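Long-range contact in response regulator receiver protein (Pseudoalteromonas atlantica T6c, PDB 3KTO), which probably acts as a CheY-like receiver in two-component signal transduction, relaying a signal toward transcriptional control: residues A[51-65]-A[81-94]. Numbering follows the deposited sequence.
Sequences AIGMIIEAHLEDKKD and LPTIVMASSSDIPT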
ATOM      1  N   ALA A  51     -15.657 -16.131 -20.841  1.00 39.94           N
ATOM      2  CA  ALA A  51     -15.446 -15.486 -19.551  1.00 36.45           C
ATOM      3  C   ALA A  51     -16.567 -15.940 -18.628  1.00 33.98           C
ATOM      4  O   ALA A  51     -17.745 -15.885 -18.993  1.00 33.92           O
ATOM      5  CB  ALA A  51     -15.474 -13.972 -19.706  1.00 35.43           C
ATOM      6  N   ILE A  52     -16.197 -16.390 -17.435  1.00 32.20           N
ATOM      7  CA  ILE A  52     -17.174 -16.859 -16.467  1.00 28.84           C
ATOM      8  C   ILE A  52     -17.217 -15.982 -15.218  1.00 28.52           C
ATOM      9  O   ILE A  52     -18.178 -16.041 -14.460  1.00 27.52           O
ATOM     10  CB  ILE A  52     -16.878 -18.314 -16.039  1.00 30.45           C
ATOM     11  CG1 ILE A  52     -15.510 -18.389 -15.360  1.00 29.37           C
ATOM     12  CG2 ILE A  52     -16.904 -19.227 -17.262  1.00 32.05           C
ATOM     13  CD1 ILE A  52     -15.217 -19.712 -14.696  1.00 29.31           C
ATOM     14  N   GLY A  53     -16.182 -15.172 -15.001  1.00 26.25           N
ATOM     15  CA  GLY A  53     -16.173 -14.311 -13.827  1.00 22.86           C
ATOM     16  C   GLY A  53     -15.185 -13.160 -13.881  1.00 21.72           C
ATOM     17  O   GLY A  53     -14.449 -13.003 -14.859  1.00 20.27           O
HETATM   18  N   MSE A  54     -15.178 -12.346 -12.827  1.00 18.89           N
HETATM   19  CA  MSE A  54     -14.274 -11.206 -12.737  1.00 18.15           C
HETATM   20  C   MSE A  54     -13.812 -10.945 -11.302  1.00 17.87           C
HETATM   21  O   MSE A  54     -14.486 -11.299 -10.340  1.00 16.12           O
HETATM   22  CB  MSE A  54     -14.946  -9.931 -13.276  1.00 18.84           C
HETATM   23  CG  MSE A  54     -15.135  -9.893 -14.799  1.00 25.32           C
HETATM   24 SE   MSE A  54     -15.696  -8.153 -15.483  1.00 32.11          SE
HETATM   25  CE  MSE A  54     -14.238  -7.139 -14.836  1.00 23.51           C
ATOM     26  N   ILE A  55     -12.645 -10.327 -11.184  1.00 16.83           N
ATOM     27  CA  ILE A  55     -12.069  -9.950  -9.896  1.00 15.91           C
ATOM     28  C   ILE A  55     -11.666  -8.504 -10.130  1.00 17.30           C
ATOM     29  O   ILE A  55     -10.940  -8.198 -11.087  1.00 15.30           O
ATOM     30  CB  ILE A  55     -10.840 -10.781  -9.543  1.00 15.44           C
ATOM     31  CG1 ILE A  55     -11.234 -12.258  -9.455  1.00 18.63           C
ATOM     32  CG2 ILE A  55     -10.244 -10.285  -8.222  1.00 19.91           C
ATOM     33  CD1 ILE A  55     -10.102 -13.189  -9.017  1.00 18.62           C
ATOM     34  N   ILE A  56     -12.158  -7.613  -9.278  1.00 13.49           N
ATOM     35  CA  ILE A  56     -11.885  -6.196  -9.454  1.00 14.17           C
ATOM     36  C   ILE A  56     -11.479  -5.511  -8.155  1.00 15.10           C
ATOM     37  O   ILE A  56     -12.108  -5.711  -7.112  1.00 14.56           O
ATOM     38  CB  ILE A  56     -13.140  -5.480 -10.017  1.00 13.84           C
ATOM     39  CG1 ILE A  56     -13.635  -6.192 -11.286  1.00 16.52           C
ATOM     40  CG2 ILE A  56     -12.837  -4.028 -10.317  1.00 15.00           C
ATOM     41  CD1 ILE A  56     -14.928  -5.572 -11.867  1.00 20.36           C
ATOM     42  N   GLU A  57     -10.415  -4.716  -8.239  1.00 13.92           N
ATOM     43  CA  GLU A  57      -9.909  -3.938  -7.114  1.00 14.89           C
ATOM     44  C   GLU A  57     -10.900  -2.786  -7.011  1.00 14.58           C
ATOM     45  O   GLU A  57     -11.187  -2.112  -8.002  1.00 11.88           O
ATOM     46  CB  GLU A  57      -8.493  -3.425  -7.424  1.00 14.63           C
ATOM     47  CG  GLU A  57      -8.059  -2.140  -6.700  1.00 17.49           C
ATOM     48  CD  GLU A  57      -8.033  -2.257  -5.187  1.00 21.88           C
ATOM     49  OE1 GLU A  57      -7.312  -3.132  -4.654  1.00 19.03           O
ATOM     50  OE2 GLU A  57      -8.734  -1.461  -4.525  1.00 20.19           O
ATOM     51  N   ALA A  58     -11.439  -2.580  -5.816  1.00 12.58           N
ATOM     52  CA  ALA A  58     -12.430  -1.534  -5.596  1.00 12.63           C
ATOM     53  C   ALA A  58     -11.957  -0.121  -5.884  1.00 10.50           C
ATOM     54  O   ALA A  58     -12.740   0.710  -6.356  1.00 14.11           O
ATOM     55  CB  ALA A  58     -12.969  -1.603  -4.139  1.00 10.69           C
ATOM     56  N   HIS A  59     -10.689   0.156  -5.601  1.00 11.06           N
ATOM     57  CA  HIS A  59     -10.159   1.508  -5.774  1.00 13.70           C
ATOM     58  C   HIS A  59      -9.050   1.602  -6.817  1.00 15.16           C
ATOM     59  O   HIS A  59      -7.905   1.932  -6.494  1.00 14.78           O
ATOM     60  CB  HIS A  59      -9.646   2.013  -4.427  1.00 12.96           C
ATOM     61  CG  HIS A  59     -10.600   1.780  -3.299  1.00 13.01           C
ATOM     62  ND1 HIS A  59     -11.917   2.187  -3.340  1.00 14.93           N
ATOM     63  CD2 HIS A  59     -10.430   1.179  -2.097  1.00 16.34           C
ATOM     64  CE1 HIS A  59     -12.515   1.848  -2.212  1.00 16.65           C
ATOM     65  NE2 HIS A  59     -11.634   1.234  -1.440  1.00 15.00           N
ATOM     66  N   LEU A  60      -9.402   1.306  -8.063  1.00 15.27           N
ATOM     67  CA  LEU A  60      -8.445   1.344  -9.160  1.00 16.41           C
ATOM     68  C   LEU A  60      -7.726   2.686  -9.236  1.00 18.03           C
ATOM     69  O   LEU A  60      -8.351   3.745  -9.184  1.00 17.34           O
ATOM     70  CB  LEU A  60      -9.159   1.042 -10.480  1.00 16.57           C
ATOM     71  CG  LEU A  60      -9.667  -0.399 -10.590  1.00 14.82           C
ATOM     72  CD1 LEU A  60     -10.658  -0.514 -11.740  1.00 15.50           C
ATOM     73  CD2 LEU A  60      -8.492  -1.348 -10.784  1.00 14.31           C
ATOM     74  N   GLU A  61      -6.403   2.618  -9.335  1.00 18.31           N
ATOM     75  CA  GLU A  61      -5.546   3.795  -9.409  1.00 20.98           C
ATOM     76  C   GLU A  61      -5.751   4.783  -8.260  1.00 22.15           C
ATOM     77  O   GLU A  61      -5.503   5.977  -8.398  1.00 22.37           O
ATOM     78  CB  GLU A  61      -5.725   4.493 -10.762  1.00 25.36           C
ATOM     79  CG  GLU A  61      -5.450   3.553 -11.929  1.00 29.04           C
ATOM     80  CD  GLU A  61      -5.153   4.270 -13.232  1.00 33.03           C
ATOM     81  OE1 GLU A  61      -5.947   5.142 -13.640  1.00 32.13           O
ATOM     82  OE2 GLU A  61      -4.122   3.948 -13.858  1.00 34.35           O
ATOM     83  N   ASP A  62      -6.184   4.270  -7.114  1.00 21.40           N
ATOM     84  CA  ASP A  62      -6.402   5.105  -5.939  1.00 24.29           C
ATOM     85  C   ASP A  62      -7.607   6.044  -6.056  1.00 23.03           C
ATOM     86  O   ASP A  62      -7.742   6.992  -5.277  1.00 23.76           O
ATOM     87  CB  ASP A  62      -5.130   5.896  -5.623  1.00 28.50           C
ATOM     88  CG  ASP A  62      -4.653   5.685  -4.195  1.00 32.19           C
ATOM     89  OD1 ASP A  62      -4.995   4.641  -3.595  1.00 35.12           O
ATOM     90  OD2 ASP A  62      -3.925   6.557  -3.677  1.00 35.68           O
ATOM     91  N   LYS A  63      -8.469   5.771  -7.035  1.00 20.12           N
ATOM     92  CA  LYS A  63      -9.704   6.528  -7.238  1.00 20.72           C
ATOM     93  C   LYS A  63     -10.761   5.741  -6.467  1.00 17.46           C
ATOM     94  O   LYS A  63     -11.188   4.678  -6.898  1.00 17.07           O
ATOM     95  CB  LYS A  63     -10.078   6.586  -8.721  1.00 24.44           C
ATOM     96  CG  LYS A  63      -9.309   7.630  -9.515  1.00 31.54           C
ATOM     97  CD  LYS A  63      -7.839   7.301  -9.640  1.00 37.15           C
ATOM     98  CE  LYS A  63      -7.085   8.441 -10.325  1.00 38.97           C
ATOM     99  NZ  LYS A  63      -7.780   8.897 -11.560  1.00 39.35           N
ATOM    100  N   LYS A  64     -11.172   6.267  -5.320  1.00 17.45           N
ATOM    101  CA  LYS A  64     -12.123   5.578  -4.467  1.00 16.63           C
ATOM    102  C   LYS A  64     -13.336   5.048  -5.199  1.00 16.32           C
ATOM    103  O   LYS A  64     -13.978   5.766  -5.948  1.00 16.81           O
ATOM    104  CB  LYS A  64     -12.577   6.487  -3.323  1.00 19.01           C
ATOM    105  CG  LYS A  64     -13.315   5.732  -2.225  1.00 19.04           C
ATOM    106  CD  LYS A  64     -13.691   6.667  -1.088  1.00 21.45           C
ATOM    107  CE  LYS A  64     -14.235   5.896   0.104  1.00 24.60           C
ATOM    108  NZ  LYS A  64     -14.697   6.823   1.177  1.00 26.59           N
ATOM    109  N   ASP A  65     -13.623   3.769  -4.973  1.00 15.27           N
ATOM    110  CA  ASP A  65     -14.772   3.107  -5.563  1.00 15.99           C
ATOM    111  C   ASP A  65     -14.800   3.000  -7.090  1.00 15.43           C
ATOM    112  O   ASP A  65     -15.793   2.538  -7.630  1.00 14.57           O
ATOM    113  CB  ASP A  65     -16.066   3.798  -5.109  1.00 14.25           C
ATOM    114  CG  ASP A  65     -16.364   3.591  -3.628  1.00 18.29           C
ATOM    115  OD1 ASP A  65     -15.665   2.788  -2.972  1.00 16.87           O
ATOM    116  OD2 ASP A  65     -17.312   4.237  -3.131  1.00 18.14           O
ATOM    117  N   LEU A  81     -21.556 -11.160 -14.843  1.00 36.95           N
ATOM    118  CA  LEU A  81     -20.551 -12.161 -14.516  1.00 32.71           C
ATOM    119  C   LEU A  81     -20.290 -12.105 -13.021  1.00 29.14           C
ATOM    120  O   LEU A  81     -20.148 -11.021 -12.459  1.00 29.50           O
ATOM    121  CB  LEU A  81     -19.248 -11.867 -15.257  1.00 35.13           C
ATOM    122  CG  LEU A  81     -19.274 -11.849 -16.788  1.00 36.61           C
ATOM    123  CD1 LEU A  81     -17.954 -11.304 -17.317  1.00 38.28           C
ATOM    124  CD2 LEU A  81     -19.527 -13.251 -17.311  1.00 38.40           C
ATOM    125  N   PRO A  82     -20.238 -13.270 -12.357  1.00 25.98           N
ATOM    126  CA  PRO A  82     -19.982 -13.296 -10.914  1.00 23.26           C
ATOM    127  C   PRO A  82     -18.709 -12.502 -10.682  1.00 21.31           C
ATOM    128  O   PRO A  82     -17.674 -12.799 -11.283  1.00 18.65           O
ATOM    129  CB  PRO A  82     -19.786 -14.779 -10.623  1.00 23.29           C
ATOM    130  CG  PRO A  82     -20.641 -15.441 -11.657  1.00 27.51           C
ATOM    131  CD  PRO A  82     -20.343 -14.635 -12.896  1.00 26.95           C
ATOM    132  N   THR A  83     -18.782 -11.491  -9.825  1.00 19.71           N
ATOM    133  CA  THR A  83     -17.624 -10.654  -9.570  1.00 18.35           C
ATOM    134  C   THR A  83     -17.184 -10.614  -8.114  1.00 19.33           C
ATOM    135  O   THR A  83     -17.994 -10.414  -7.208  1.00 19.84           O
ATOM    136  CB  THR A  83     -17.892  -9.216 -10.040  1.00 19.75           C
ATOM    137  OG1 THR A  83     -18.182  -9.220 -11.445  1.00 20.99           O
ATOM    138  CG2 THR A  83     -16.689  -8.328  -9.760  1.00 20.49           C
ATOM    139  N   ILE A  84     -15.887 -10.815  -7.911  1.00 17.80           N
ATOM    140  CA  ILE A  84     -15.280 -10.774  -6.587  1.00 16.63           C
ATOM    141  C   ILE A  84     -14.604  -9.403  -6.490  1.00 15.56           C
ATOM    142  O   ILE A  84     -13.715  -9.089  -7.279  1.00 17.90           O
ATOM    143  CB  ILE A  84     -14.177 -11.856  -6.434  1.00 17.53           C
ATOM    144  CG1 ILE A  84     -14.760 -13.254  -6.631  1.00 19.41           C
ATOM    145  CG2 ILE A  84     -13.533 -11.749  -5.072  1.00 17.35           C
ATOM    146  CD1 ILE A  84     -13.696 -14.351  -6.627  1.00 22.66           C
ATOM    147  N   VAL A  85     -15.038  -8.572  -5.554  1.00 15.14           N
ATOM    148  CA  VAL A  85     -14.426  -7.261  -5.384  1.00 11.83           C
ATOM    149  C   VAL A  85     -13.406  -7.332  -4.235  1.00 15.25           C
ATOM    150  O   VAL A  85     -13.688  -7.907  -3.186  1.00 14.53           O
ATOM    151  CB  VAL A  85     -15.500  -6.194  -5.097  1.00 14.70           C
ATOM    152  CG1 VAL A  85     -14.841  -4.869  -4.766  1.00 12.36           C
ATOM    153  CG2 VAL A  85     -16.409  -6.036  -6.326  1.00 12.91           C
HETATM  154  N   MSE A  86     -12.214  -6.774  -4.454  1.00 13.89           N
HETATM  155  CA  MSE A  86     -11.155  -6.793  -3.454  1.00 14.51           C
HETATM  156  C   MSE A  86     -10.660  -5.377  -3.185  1.00 16.98           C
HETATM  157  O   MSE A  86     -10.698  -4.518  -4.064  1.00 14.01           O
HETATM  158  CB  MSE A  86      -9.987  -7.652  -3.938  1.00 16.85           C
HETATM  159  CG  MSE A  86     -10.375  -9.088  -4.298  1.00 22.31           C
HETATM  160 SE   MSE A  86      -8.848 -10.164  -4.828  1.00 34.81          SE
HETATM  161  CE  MSE A  86      -8.230 -10.624  -3.054  1.00 29.71           C
ATOM    162  N   ALA A  87     -10.199  -5.137  -1.966  1.00 15.33           N
ATOM    163  CA  ALA A  87      -9.698  -3.816  -1.604  1.00 16.54           C
ATOM    164  C   ALA A  87      -8.730  -3.945  -0.440  1.00 19.00           C
ATOM    165  O   ALA A  87      -8.937  -4.748   0.466  1.00 19.61           O
ATOM    166  CB  ALA A  87     -10.869  -2.892  -1.224  1.00 14.21           C
ATOM    167  N   SER A  88      -7.652  -3.177  -0.490  1.00 23.82           N
ATOM    168  CA  SER A  88      -6.661  -3.194   0.578  1.00 29.68           C
ATOM    169  C   SER A  88      -7.004  -2.061   1.533  1.00 32.22           C
ATOM    170  O   SER A  88      -6.370  -1.886   2.574  1.00 35.32           O
ATOM    171  CB  SER A  88      -5.257  -3.008   0.001  1.00 30.65           C
ATOM    172  OG  SER A  88      -5.216  -1.905  -0.884  1.00 37.89           O
ATOM    173  N   SER A  89      -8.030  -1.306   1.153  1.00 31.95           N
ATOM    174  CA  SER A  89      -8.528  -0.176   1.918  1.00 34.33           C
ATOM    175  C   SER A  89     -10.040  -0.155   1.762  1.00 34.10           C
ATOM    176  O   SER A  89     -10.555  -0.220   0.642  1.00 34.01           O
ATOM    177  CB  SER A  89      -7.945   1.126   1.371  1.00 37.17           C
ATOM    178  OG  SER A  89      -8.546   2.247   1.990  1.00 40.37           O
ATOM    179  N   SER A  90     -10.768  -0.066   2.868  1.00 31.24           N
ATOM    180  CA  SER A  90     -12.212  -0.052   2.733  1.00 30.34           C
ATOM    181  C   SER A  90     -13.006   0.368   3.955  1.00 27.43           C
ATOM    182  O   SER A  90     -12.695  -0.027   5.076  1.00 24.73           O
ATOM    183  CB  SER A  90     -12.691  -1.434   2.292  1.00 32.31           C
ATOM    184  OG  SER A  90     -14.107  -1.507   2.317  1.00 38.87           O
ATOM    185  N   ASP A  91     -14.032   1.179   3.725  1.00 23.81           N
ATOM    186  CA  ASP A  91     -14.914   1.592   4.798  1.00 22.76           C
ATOM    187  C   ASP A  91     -16.222   0.857   4.556  1.00 20.70           C
ATOM    188  O   ASP A  91     -16.384   0.180   3.540  1.00 20.07           O
ATOM    189  CB  ASP A  91     -15.133   3.116   4.829  1.00 22.64           C
ATOM    190  CG  ASP A  91     -15.570   3.693   3.495  1.00 24.18           C
ATOM    191  OD1 ASP A  91     -16.298   3.020   2.729  1.00 24.47           O
ATOM    192  OD2 ASP A  91     -15.196   4.854   3.230  1.00 25.90           O
ATOM    193  N   ILE A  92     -17.153   0.975   5.489  1.00 19.62           N
ATOM    194  CA  ILE A  92     -18.424   0.286   5.359  1.00 18.64           C
ATOM    195  C   ILE A  92     -19.232   0.660   4.110  1.00 18.51           C
ATOM    196  O   ILE A  92     -19.752  -0.221   3.429  1.00 18.50           O
ATOM    197  CB  ILE A  92     -19.305   0.513   6.610  1.00 18.70           C
ATOM    198  CG1 ILE A  92     -18.638  -0.096   7.848  1.00 23.29           C
ATOM    199  CG2 ILE A  92     -20.657  -0.081   6.398  1.00 17.05           C
ATOM    200  CD1 ILE A  92     -18.158  -1.498   7.660  1.00 22.64           C
ATOM    201  N   PRO A  93     -19.358   1.966   3.796  1.00 18.78           N
ATOM    202  CA  PRO A  93     -20.133   2.335   2.602  1.00 17.63           C
ATOM    203  C   PRO A  93     -19.625   1.696   1.306  1.00 17.17           C
ATOM    204  O   PRO A  93     -20.413   1.317   0.446  1.00 16.64           O
ATOM    205  CB  PRO A  93     -20.044   3.859   2.589  1.00 18.72           C
ATOM    206  CG  PRO A  93     -20.034   4.187   4.057  1.00 20.72           C
ATOM    207  CD  PRO A  93     -19.037   3.164   4.592  1.00 18.21           C
ATOM    208  N   THR A  94     -18.312   1.572   1.168  1.00 17.31           N
ATOM    209  CA  THR A  94     -17.741   0.951  -0.028  1.00 15.21           C
ATOM    210  C   THR A  94     -18.178  -0.526  -0.139  1.00 15.81           C
ATOM    211  O   THR A  94     -18.578  -0.995  -1.213  1.00 16.58           O
ATOM    212  CB  THR A  94     -16.205   1.070  -0.011  1.00 14.19           C
ATOM    213  OG1 THR A  94     -15.841   2.431  -0.281  1.00 15.68           O
ATOM    214  CG2 THR A  94     -15.567   0.139  -1.048  1.00 12.59           C
TER
HETATM  215  O   HOH W   1      -7.645  -1.001  -2.109  1.00 25.40           O
HETATM  216  O   HOH W   2     -17.189   5.086   0.928  1.00 25.61           O
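Strands 51-57 and 83-87, joined through helix 66-76 in a beta-alpha-beta unit, lie side by side in the five-stranded parallel sheet of the CheY-like receiver fold, their axes 13° apart. Five backbone bonds fix the register, from Met54 N to Pro82 O (3.0 Å) through to Ala58 N to Met86 O (2.7 Å). On one face, Ile55 CG2 meets SE of selenomethionine Met86 (3.7 Å); on the other, Ile56 CD1 reaches Thr83 CG2 and Ala58 CB packs on Val85 CG1. Glu57, salt-bridged to Lys109, bends at chi2 (61°), bringing OE2 back to accept from His59 N (2.8 Å). Past the strands, His59 joins the two loops: ND1 accepts Asp65 N nearly in the ring plane (2.8 Å, N-H...N 176°), whereas NE2 gives a weak, bent bond to Ser89 O (2.8 Å). A leucine in its place would probably leave Asp65 N without its acceptor and the Ser89 carbonyl without this donor, loosening the link between the loops. Beyond the ring, Thr94 OG1 lies 2.7 Å from Asp65 OD1, and the extended Lys64 chain carries NZ to the syn lone pair of Asp91 OD2, a 2.9 Å salt bridge.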